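Local coordinates for titin (Homo sapiens, PDB 3LCY), which is a giant muscle protein that carries a serine/threonine kinase, and whose tandem A-band immunoglobulin domains A164-A165 probably serve a structural role, at residues A[129-134]-A[181-186]; A[30-35]-A[59-64]. All blocks are in the same frame, centred on the assembly; numbering follows the deposited sequence.

Interaction 1 (A[129-134]-A[181-186]); sequences GRPVPA and NVFGTV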
loop_
_atom_site.group_PDB
_atom_site.type_symbol
_atom_site.label_atom_id
_atom_site.label_comp_id
_atom_site.label_asym_id
_atom_site.label_seq_id
_atom_site.Cartn_x
_atom_site.Cartn_y
_atom_site.Cartn_z
ATOM N N GLY A 129 5.547 -4.777 -2.097
ATOM C CA GLY A 129 5.857 -4.474 -3.468
ATOM C C GLY A 129 5.045 -3.366 -4.086
ATOM O O GLY A 129 3.877 -3.449 -4.131
ATOM N N ARG A 130 5.685 -2.319 -4.583
ATOM C CA ARG A 130 4.952 -1.236 -5.236
ATOM C C ARG A 130 5.617 -0.924 -6.569
ATOM O O ARG A 130 6.825 -0.791 -6.621
ATOM C CB ARG A 130 4.877 0.004 -4.349
ATOM C CG ARG A 130 3.892 -0.120 -3.207
ATOM C CD ARG A 130 2.539 -0.620 -3.681
ATOM N NE ARG A 130 1.549 -0.621 -2.611
ATOM C CZ ARG A 130 1.085 -1.708 -2.012
ATOM N NH1 ARG A 130 1.512 -2.900 -2.378
ATOM N NH2 ARG A 130 0.190 -1.599 -1.047
ATOM N N PRO A 131 4.863 -0.823 -7.656
ATOM C CA PRO A 131 3.406 -0.966 -7.706
ATOM C C PRO A 131 2.978 -2.399 -7.456
ATOM O O PRO A 131 3.805 -3.297 -7.528
ATOM C CB PRO A 131 3.081 -0.590 -9.149
ATOM C CG PRO A 131 4.331 -0.844 -9.890
ATOM C CD PRO A 131 5.412 -0.440 -8.962
ATOM N N VAL A 132 1.704 -2.617 -7.165
ATOM C CA VAL A 132 1.259 -3.964 -6.878
ATOM C C VAL A 132 1.721 -4.873 -8.000
ATOM O O VAL A 132 1.496 -4.624 -9.176
ATOM C CB VAL A 132 -0.267 -3.998 -6.762
ATOM C CG1 VAL A 132 -0.755 -5.382 -6.419
ATOM C CG2 VAL A 132 -0.718 -3.000 -5.733
ATOM N N PRO A 133 2.384 -5.941 -7.587
ATOM C CA PRO A 133 2.964 -6.942 -8.479
ATOM C C PRO A 133 2.040 -8.021 -8.992
ATOM O O PRO A 133 1.019 -8.311 -8.391
ATOM C CB PRO A 133 4.014 -7.595 -7.592
ATOM C CG PRO A 133 3.428 -7.530 -6.245
ATOM C CD PRO A 133 2.613 -6.274 -6.174
ATOM N N ALA A 134 2.419 -8.619 -10.111
ATOM C CA ALA A 134 1.641 -9.697 -10.663
ATOM C C ALA A 134 1.940 -10.815 -9.682
ATOM O O ALA A 134 3.092 -11.072 -9.361
ATOM C CB ALA A 134 2.131 -10.043 -12.034
ATOM N N ASN A 181 7.045 -7.198 -10.524
ATOM C CA ASN A 181 6.725 -5.849 -10.972
ATOM C C ASN A 181 7.850 -5.308 -11.857
ATOM O O ASN A 181 8.796 -6.022 -12.154
ATOM C CB ASN A 181 6.353 -4.913 -9.819
ATOM C CG ASN A 181 7.533 -4.504 -8.984
ATOM O OD1 ASN A 181 8.673 -4.618 -9.396
ATOM N ND2 ASN A 181 7.256 -4.005 -7.798
ATOM N N VAL A 182 7.745 -4.062 -12.293
ATOM C CA VAL A 182 8.764 -3.484 -13.159
ATOM C C VAL A 182 10.134 -3.508 -12.496
ATOM O O VAL A 182 11.139 -3.730 -13.152
ATOM C CB VAL A 182 8.418 -2.041 -13.552
ATOM C CG1 VAL A 182 7.303 -2.028 -14.562
ATOM C CG2 VAL A 182 8.031 -1.246 -12.338
ATOM N N PHE A 183 10.166 -3.259 -11.199
ATOM C CA PHE A 183 11.401 -3.266 -10.422
ATOM C C PHE A 183 12.107 -4.624 -10.287
ATOM O O PHE A 183 13.328 -4.685 -10.266
ATOM C CB PHE A 183 11.183 -2.566 -9.091
ATOM C CG PHE A 183 10.648 -1.186 -9.250
ATOM C CD1 PHE A 183 11.351 -0.251 -9.984
ATOM C CD2 PHE A 183 9.434 -0.826 -8.710
ATOM C CE1 PHE A 183 10.865 1.017 -10.154
ATOM C CE2 PHE A 183 8.944 0.444 -8.881
ATOM C CZ PHE A 183 9.659 1.365 -9.605
ATOM N N GLY A 184 11.344 -5.703 -10.173
ATOM C CA GLY A 184 11.933 -7.023 -10.050
ATOM C C GLY A 184 10.962 -8.144 -9.735
ATOM O O GLY A 184 9.757 -7.944 -9.726
ATOM N N THR A 185 11.497 -9.334 -9.478
ATOM C CA THR A 185 10.675 -10.483 -9.129
ATOM C C THR A 185 11.245 -11.202 -7.914
ATOM O O THR A 185 12.427 -11.066 -7.599
ATOM C CB THR A 185 10.583 -11.483 -10.296
ATOM O OG1 THR A 185 9.752 -12.589 -9.922
ATOM C CG2 THR A 185 11.963 -11.998 -10.664
ATOM N N VAL A 186 10.394 -11.961 -7.233
ATOM C CA VAL A 186 10.815 -12.774 -6.099
ATOM C C VAL A 186 9.864 -13.955 -5.956
ATOM O O VAL A 186 8.712 -13.889 -6.389
ATOM C CB VAL A 186 10.838 -11.965 -4.786
ATOM C CG1 VAL A 186 9.421 -11.705 -4.300
ATOM C CG2 VAL A 186 11.643 -12.701 -3.722
#
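Two first torsions set this contact: Asn181 CG lies between its backbone N and carbonyl carbon (chi1 73°), while Phe183 CG is anti to the carbonyl carbon, beside the backbone N (chi1 -55°). The amide and the ring both meet the Arg130-Pro131 backbone where two parts of an I-set immunoglobulin domain come together, the end of strand B with the B-C loop (129-134) and the F-G turn of 181-184. The edge of the Phe183 ring receives Arg130 O near its plane, with O at 3.3 Å from CE2. The side chains of Pro131, whose preceding peptide is cis, and Phe183 cross at about a right angle, with Pro131 CD meeting the ring obliquely, 3.6 Å from Phe183 CE2. Asn181 ND2 sits 3.5 Å from Pro131 O, and this amide nitrogen gives a hydrogen bond to Ala99 O on strand 88-103. Farther along the loop the contact is plain apolar packing, Pro133 CB lying 4.2 Å from Asn181 CB. Val182 CG2 lies over the centre of the Phe183 ring, so that one face is covered from within the turn. The contact faces the first domain: Arg130 NE forms a salt bridge with Glu75, and Gly129 N is hydrogen-bonded to Gln72 OE1. Evidence for a well-defined turn comes from its own bonds. Asn181 N gives a hydrogen bond to Gly184 O at 2.9 Å, and in an Asx motif Gly184 N reaches Asn181 OD1 at 3.0 Å, nearly along the C=O axis.

Interaction 2 (A[30-35]-A[59-64]); sequences QIVGRP and DGRTHT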
loop_
_atom_site.group_PDB
_atom_site.type_symbol
_atom_site.label_atom_id
_atom_site.label_comp_id
_atom_site.label_asym_id
_atom_site.label_seq_id
_atom_site.Cartn_x
_atom_site.Cartn_y
_atom_site.Cartn_z
ATOM N N GLN A 30 0.353 25.489 -4.094
ATOM C CA GLN A 30 0.334 26.909 -3.825
ATOM C C GLN A 30 -1.035 27.469 -3.661
ATOM O O GLN A 30 -1.815 27.405 -4.540
ATOM C CB GLN A 30 0.945 27.646 -4.968
ATOM C CG GLN A 30 2.164 27.090 -5.438
ATOM C CD GLN A 30 3.015 28.125 -5.982
ATOM O OE1 GLN A 30 2.636 29.259 -6.043
ATOM N NE2 GLN A 30 4.192 27.762 -6.374
ATOM N N ILE A 31 -1.291 28.063 -2.520
ATOM C CA ILE A 31 -2.536 28.705 -2.209
ATOM C C ILE A 31 -2.298 30.083 -1.627
ATOM O O ILE A 31 -1.555 30.255 -0.713
ATOM C CB ILE A 31 -3.317 27.880 -1.232
ATOM C CG1 ILE A 31 -3.444 26.456 -1.736
ATOM C CG2 ILE A 31 -4.642 28.448 -1.038
ATOM C CD1 ILE A 31 -3.762 25.457 -0.718
ATOM N N VAL A 32 -2.944 31.078 -2.214
ATOM C CA VAL A 32 -2.779 32.453 -1.783
ATOM C C VAL A 32 -4.059 33.082 -1.261
ATOM O O VAL A 32 -5.127 32.894 -1.825
ATOM C CB VAL A 32 -2.218 33.308 -2.925
ATOM C CG1 VAL A 32 -0.797 32.902 -3.231
ATOM C CG2 VAL A 32 -3.071 33.154 -4.156
ATOM N N GLY A 33 -3.937 33.826 -0.167
ATOM C CA GLY A 33 -5.068 34.492 0.441
ATOM C C GLY A 33 -4.633 35.653 1.284
ATOM O O GLY A 33 -3.498 35.721 1.638
ATOM N N ARG A 34 -5.534 36.571 1.579
ATOM C CA ARG A 34 -5.295 37.651 2.506
ATOM C C ARG A 34 -6.470 37.669 3.395
ATOM O O ARG A 34 -7.552 37.859 2.950
ATOM C CB ARG A 34 -5.248 38.950 1.781
ATOM C CG ARG A 34 -4.061 39.135 0.931
ATOM C CD ARG A 34 -4.405 40.026 -0.210
ATOM N NE ARG A 34 -3.300 40.235 -1.109
ATOM C CZ ARG A 34 -2.703 41.403 -1.278
ATOM N NH1 ARG A 34 -3.121 42.460 -0.597
ATOM N NH2 ARG A 34 -1.696 41.517 -2.125
ATOM N N PRO A 35 -6.276 37.449 4.667
ATOM C CA PRO A 35 -4.974 37.247 5.258
ATOM C C PRO A 35 -4.348 35.956 4.764
ATOM O O PRO A 35 -4.991 35.193 4.120
ATOM C CB PRO A 35 -5.305 37.159 6.733
ATOM C CG PRO A 35 -6.658 36.948 6.814
ATOM C CD PRO A 35 -7.291 37.583 5.696
ATOM N N ASP A 59 5.493 29.047 3.439
ATOM C CA ASP A 59 6.017 30.390 3.428
ATOM C C ASP A 59 4.861 31.360 3.289
ATOM O O ASP A 59 5.049 32.548 3.121
ATOM C CB ASP A 59 7.040 30.574 2.313
ATOM C CG ASP A 59 6.446 30.425 0.955
ATOM O OD1 ASP A 59 5.234 30.276 0.853
ATOM O OD2 ASP A 59 7.193 30.461 -0.020
ATOM N N GLY A 60 3.659 30.818 3.362
ATOM C CA GLY A 60 2.429 31.563 3.189
ATOM C C GLY A 60 1.865 31.486 1.785
ATOM O O GLY A 60 0.746 31.873 1.553
ATOM N N ARG A 61 2.659 31.000 0.845
ATOM C CA ARG A 61 2.216 30.804 -0.527
ATOM C C ARG A 61 2.361 29.348 -0.971
ATOM O O ARG A 61 1.441 28.760 -1.511
ATOM C CB ARG A 61 2.973 31.724 -1.479
ATOM C CG ARG A 61 2.840 33.181 -1.137
ATOM C CD ARG A 61 3.672 34.053 -2.050
ATOM N NE ARG A 61 2.943 34.484 -3.237
ATOM C CZ ARG A 61 3.158 34.007 -4.456
ATOM N NH1 ARG A 61 4.081 33.079 -4.653
ATOM N NH2 ARG A 61 2.453 34.459 -5.479
ATOM N N THR A 62 3.530 28.776 -0.725
ATOM C CA THR A 62 3.798 27.409 -1.115
ATOM C C THR A 62 3.756 26.525 0.097
ATOM O O THR A 62 4.467 26.752 1.056
ATOM C CB THR A 62 5.165 27.269 -1.767
ATOM O OG1 THR A 62 5.258 28.173 -2.859
ATOM C CG2 THR A 62 5.349 25.867 -2.278
ATOM N N HIS A 63 2.916 25.507 0.046
ATOM C CA HIS A 63 2.776 24.618 1.177
ATOM C C HIS A 63 3.161 23.194 0.834
ATOM O O HIS A 63 2.587 22.574 -0.039
ATOM C CB HIS A 63 1.356 24.718 1.699
ATOM C CG HIS A 63 0.797 26.094 1.581
ATOM N ND1 HIS A 63 1.321 27.164 2.266
ATOM C CD2 HIS A 63 -0.208 26.590 0.827
ATOM C CE1 HIS A 63 0.655 28.255 1.953
ATOM N NE2 HIS A 63 -0.282 27.934 1.085
ATOM N N THR A 64 4.139 22.689 1.564
ATOM C CA THR A 64 4.676 21.375 1.326
ATOM C C THR A 64 4.603 20.478 2.536
ATOM O O THR A 64 4.950 20.867 3.626
ATOM C CB THR A 64 6.151 21.445 0.869
ATOM O OG1 THR A 64 6.275 22.349 -0.223
ATOM C CG2 THR A 64 6.632 20.096 0.418
#
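Gln30 and Arg61 have the most surface buried here, and Ile31 follows; Gln30 and Ile31 both meet Arg61 O, at the start of the antiparallel pairing between the B and E strands of an immunoglobulin domain. Ile31 N gives Arg61 O a hydrogen bond of 3.0 Å, with an N-H...O angle of 141°. Gln30 CA approaches the same oxygen to 3.2 Å, so the oxygen has one hydrogen bond and a weaker CA-H...O contact from adjacent residues. Gln30 and Thr62 form a non-hydrogen-bonded pair; their side chains lie side by side on one face, Gln30 NE2 being 3.7 Å from Thr62 OG1. The Arg61 chain is bent at chi3 (90°), which sets NE 4.1 Å from Val32 CG1; that methyl lies over one face of the guanidinium. Ile31 faces the other way and crosses the His63 side chain at about a right angle, its CB 3.8 Å from NE2. The same ring donates from NE2 to Ile31 O at 3.2 Å, in the carbonyl plane and on a lone pair, while ND1 is hydrogen-bonded to Ser58 OG. Before the E strand, Asp59 OD1 accepts from Arg61 N (2.7 Å), an Asx turn, and from Thr62 N, which completes an Asx motif; the two approach from opposite faces of the carboxylate plane. Strand 24-34 lies between strand 6-10, whose Pro8 and Ile10 touch Ile31, and strand 62-68, and from the latter His63 reaches Ile39 and Trp41 on strand 38-43 of the other sheet.

In the fold
From the N terminus, interaction 2 comes first: strand 24-34 leads through 38-43, 46-48 and 54-58 before the chain turns at 59-61 and meets it again, closing a loop with 23 residues between the segments inside the first immunoglobulin domain. The chain then runs on through strand 88-103, which carries it into the second domain. Interaction 1 opens only there and closes a longer loop, with 46 residues between 129-134 and 181-186. The two are in series, neither nested nor crossed, with centres 38 Å apart. Interaction 2 pairs strands within one sheet; interaction 1 joins two loops near the interdomain boundary.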